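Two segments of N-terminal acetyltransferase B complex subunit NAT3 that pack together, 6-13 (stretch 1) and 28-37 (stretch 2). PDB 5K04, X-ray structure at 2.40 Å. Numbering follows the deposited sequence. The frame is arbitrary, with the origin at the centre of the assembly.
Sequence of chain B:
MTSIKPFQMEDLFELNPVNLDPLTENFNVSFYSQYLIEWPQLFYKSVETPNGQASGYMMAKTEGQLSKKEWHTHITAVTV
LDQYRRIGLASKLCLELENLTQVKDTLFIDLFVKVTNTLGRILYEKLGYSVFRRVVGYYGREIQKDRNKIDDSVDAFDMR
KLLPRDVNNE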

# COMPACT_ATOMS: atom_id res chain seq x y z
N PRO B 6 10.69 -5.85 14.74
CA PRO B 6 11.39 -5.67 13.47
C PRO B 6 10.45 -5.16 12.41
O PRO B 6 9.28 -5.56 12.33
CB PRO B 6 11.89 -7.08 13.14
CG PRO B 6 11.87 -7.81 14.44
CD PRO B 6 10.69 -7.25 15.18
N PHE B 7 10.98 -4.27 11.59
CA PHE B 7 10.24 -3.70 10.49
C PHE B 7 10.21 -4.69 9.33
O PHE B 7 11.19 -5.39 9.06
CB PHE B 7 10.88 -2.37 10.08
CG PHE B 7 10.06 -1.56 9.14
CD1 PHE B 7 10.17 -1.74 7.77
CD2 PHE B 7 9.21 -0.56 9.62
CE1 PHE B 7 9.43 -0.96 6.88
CE2 PHE B 7 8.48 0.22 8.73
CZ PHE B 7 8.58 0.01 7.36
N GLN B 8 9.06 -4.75 8.67
CA GLN B 8 8.88 -5.58 7.49
C GLN B 8 8.28 -4.71 6.39
O GLN B 8 7.53 -3.77 6.67
CB GLN B 8 7.96 -6.79 7.77
CG GLN B 8 8.44 -7.71 8.90
CD GLN B 8 9.56 -8.66 8.47
OE1 GLN B 8 9.85 -8.79 7.27
NE2 GLN B 8 10.18 -9.34 9.44
N MET B 9 8.61 -5.07 5.15
CA MET B 9 8.22 -4.31 3.97
C MET B 9 6.74 -3.95 3.95
O MET B 9 6.36 -2.84 3.56
CB MET B 9 8.57 -5.12 2.73
CG MET B 9 9.16 -4.28 1.64
SD MET B 9 10.32 -3.14 2.32
CE MET B 9 10.41 -2.18 0.92
N GLU B 10 5.87 -4.90 4.33
CA GLU B 10 4.43 -4.65 4.22
C GLU B 10 3.93 -3.62 5.23
O GLU B 10 2.84 -3.08 5.03
CB GLU B 10 3.65 -5.95 4.36
CG GLU B 10 3.67 -6.79 3.10
CD GLU B 10 3.19 -8.20 3.35
OE1 GLU B 10 3.95 -8.94 4.01
OE2 GLU B 10 2.07 -8.56 2.92
N ASP B 11 4.72 -3.32 6.27
CA ASP B 11 4.41 -2.19 7.16
C ASP B 11 4.25 -0.90 6.37
O ASP B 11 3.56 0.02 6.81
CB ASP B 11 5.52 -2.00 8.21
CG ASP B 11 5.52 -3.08 9.30
OD1 ASP B 11 4.43 -3.46 9.80
OD2 ASP B 11 6.62 -3.54 9.69
N LEU B 12 4.91 -0.80 5.21
CA LEU B 12 4.79 0.41 4.39
C LEU B 12 3.34 0.72 4.03
O LEU B 12 2.99 1.88 3.78
CB LEU B 12 5.61 0.27 3.12
CG LEU B 12 7.12 0.42 3.33
CD1 LEU B 12 7.89 0.27 2.02
CD2 LEU B 12 7.41 1.77 3.97
N PHE B 13 2.48 -0.31 3.96
CA PHE B 13 1.09 -0.11 3.58
C PHE B 13 0.26 0.51 4.70
O PHE B 13 -0.85 0.99 4.44
CB PHE B 13 0.46 -1.44 3.17
CG PHE B 13 1.00 -2.01 1.86
CD1 PHE B 13 0.91 -1.28 0.67
CD2 PHE B 13 1.54 -3.28 1.81
CE1 PHE B 13 1.37 -1.82 -0.53
CE2 PHE B 13 2.01 -3.82 0.61
CZ PHE B 13 1.92 -3.09 -0.56
N ASN B 28 11.52 5.81 -1.76
CA ASN B 28 11.32 4.74 -2.72
C ASN B 28 11.33 3.38 -2.02
O ASN B 28 12.00 3.18 -1.00
CB ASN B 28 12.42 4.77 -3.79
CG ASN B 28 12.24 5.91 -4.78
OD1 ASN B 28 11.97 7.04 -4.39
ND2 ASN B 28 12.40 5.61 -6.07
N VAL B 29 10.57 2.46 -2.60
CA VAL B 29 10.64 1.04 -2.24
C VAL B 29 12.09 0.57 -2.11
O VAL B 29 12.45 -0.14 -1.16
CB VAL B 29 9.86 0.23 -3.29
CG1 VAL B 29 10.12 -1.27 -3.19
CG2 VAL B 29 8.38 0.55 -3.17
N SER B 30 12.95 0.99 -3.04
CA SER B 30 14.32 0.48 -3.08
C SER B 30 15.13 0.94 -1.87
O SER B 30 16.03 0.23 -1.41
CB SER B 30 15.00 0.93 -4.36
OG SER B 30 15.11 2.34 -4.39
N PHE B 31 14.84 2.14 -1.36
CA PHE B 31 15.59 2.68 -0.23
C PHE B 31 15.24 1.93 1.06
O PHE B 31 16.12 1.51 1.81
CB PHE B 31 15.28 4.17 -0.13
CG PHE B 31 16.12 4.92 0.86
CD1 PHE B 31 17.44 5.22 0.57
CD2 PHE B 31 15.56 5.37 2.06
CE1 PHE B 31 18.22 5.94 1.48
CE2 PHE B 31 16.34 6.09 2.97
CZ PHE B 31 17.67 6.38 2.68
N TYR B 32 13.94 1.77 1.33
CA TYR B 32 13.50 0.96 2.46
C TYR B 32 14.05 -0.45 2.39
O TYR B 32 14.56 -0.98 3.38
CB TYR B 32 11.98 0.90 2.50
CG TYR B 32 11.35 2.19 2.87
CD1 TYR B 32 11.60 2.77 4.11
CD2 TYR B 32 10.51 2.85 1.98
CE1 TYR B 32 11.02 3.96 4.46
CE2 TYR B 32 9.93 4.04 2.31
CZ TYR B 32 10.17 4.59 3.55
OH TYR B 32 9.56 5.78 3.85
N SER B 33 13.91 -1.09 1.23
CA SER B 33 14.33 -2.48 1.09
C SER B 33 15.84 -2.62 1.23
O SER B 33 16.33 -3.65 1.72
CB SER B 33 13.85 -3.03 -0.25
OG SER B 33 14.59 -2.42 -1.30
N GLN B 34 16.59 -1.61 0.78
CA GLN B 34 18.05 -1.60 0.94
C GLN B 34 18.45 -1.64 2.41
O GLN B 34 19.38 -2.36 2.78
CB GLN B 34 18.64 -0.35 0.27
CG GLN B 34 20.16 -0.21 0.47
CD GLN B 34 20.73 1.18 0.11
OE1 GLN B 34 20.05 2.20 0.18
NE2 GLN B 34 21.99 1.19 -0.28
N TYR B 35 17.78 -0.85 3.25
CA TYR B 35 18.08 -0.88 4.68
C TYR B 35 17.72 -2.23 5.28
O TYR B 35 18.46 -2.76 6.11
CB TYR B 35 17.36 0.26 5.39
CG TYR B 35 18.14 1.55 5.29
CD1 TYR B 35 18.38 2.15 4.06
CD2 TYR B 35 18.67 2.15 6.42
CE1 TYR B 35 19.11 3.33 3.96
CE2 TYR B 35 19.40 3.32 6.34
CZ TYR B 35 19.61 3.90 5.11
OH TYR B 35 20.34 5.05 5.03
N LEU B 36 16.59 -2.81 4.85
CA LEU B 36 16.24 -4.15 5.32
C LEU B 36 17.21 -5.20 4.82
O LEU B 36 17.38 -6.23 5.47
CB LEU B 36 14.82 -4.51 4.89
CG LEU B 36 13.74 -3.62 5.52
CD1 LEU B 36 12.43 -3.86 4.81
CD2 LEU B 36 13.58 -3.85 7.02
N ILE B 37 17.85 -4.97 3.67
CA ILE B 37 18.77 -5.96 3.12
C ILE B 37 20.12 -5.87 3.81
O ILE B 37 20.68 -6.89 4.24
CB ILE B 37 18.88 -5.80 1.59
CG1 ILE B 37 17.67 -6.43 0.90
CG2 ILE B 37 20.17 -6.44 1.05
CD1 ILE B 37 17.40 -5.84 -0.47

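No hydrogen bond crosses between the two stretches; the 328 Å² buried between them, both sides summed, is held by apolar packing of one helix face against Phe-7, Met-9 and Leu-12. The closest CA pair is Met-9 and Ser-33, 7.0 Å apart, a spacing that leaves room for side chains to interleave.

Asn-28 precedes the helix and points away, so contact begins at Val-29. Its CA-to-CB bond runs sideways, yet CG1 of Val-29 lies 4.2 Å from CE of Met-9, and Met-9 CE is 3.6 Å from Val-29 O. That oxygen accepts the helical bond from Ser-33 N at 3.0 Å, so the Met-9 methyl rests against backbone already paired.

Tyr-32 points toward stretch 1 with chi1 in the m well. Leu-12 CD2 sits 3.8 Å from the centroid of the Tyr-32 ring and 12° off its normal, a CH-pi contact over one face; Leu-12 CD1 is 3.7 Å from Tyr-32 CD2. A branched leucine suits this place because both methyls can meet the flat ring. Met-9 CE also reaches Tyr-32 CB, at 3.8 Å.

Ser-33 offers a small side chain beside the methionine tip: its CB is 3.7 Å from Met-9 CE. Its hydroxyl lies near helix carbonyls, OG being 3.0 Å from Ser-30 O and 3.1 Å from Val-29 O.

Leu-36, one turn beyond Tyr-32, again points toward stretch 1. Its CD1 lies 3.3 Å from Met-9 SD, a tight approach, while its CD2 is 4.1 Å from Phe-7 CD1, at the ring edge, and 3.5 Å from Phe-7 O. Met-9 leaves its backbone sideways, with chi1 off-well at -138°, but its flexible, unbranched chain brings SD and CE to the helix, where it loses 79 Å² of surface, the most of any residue here.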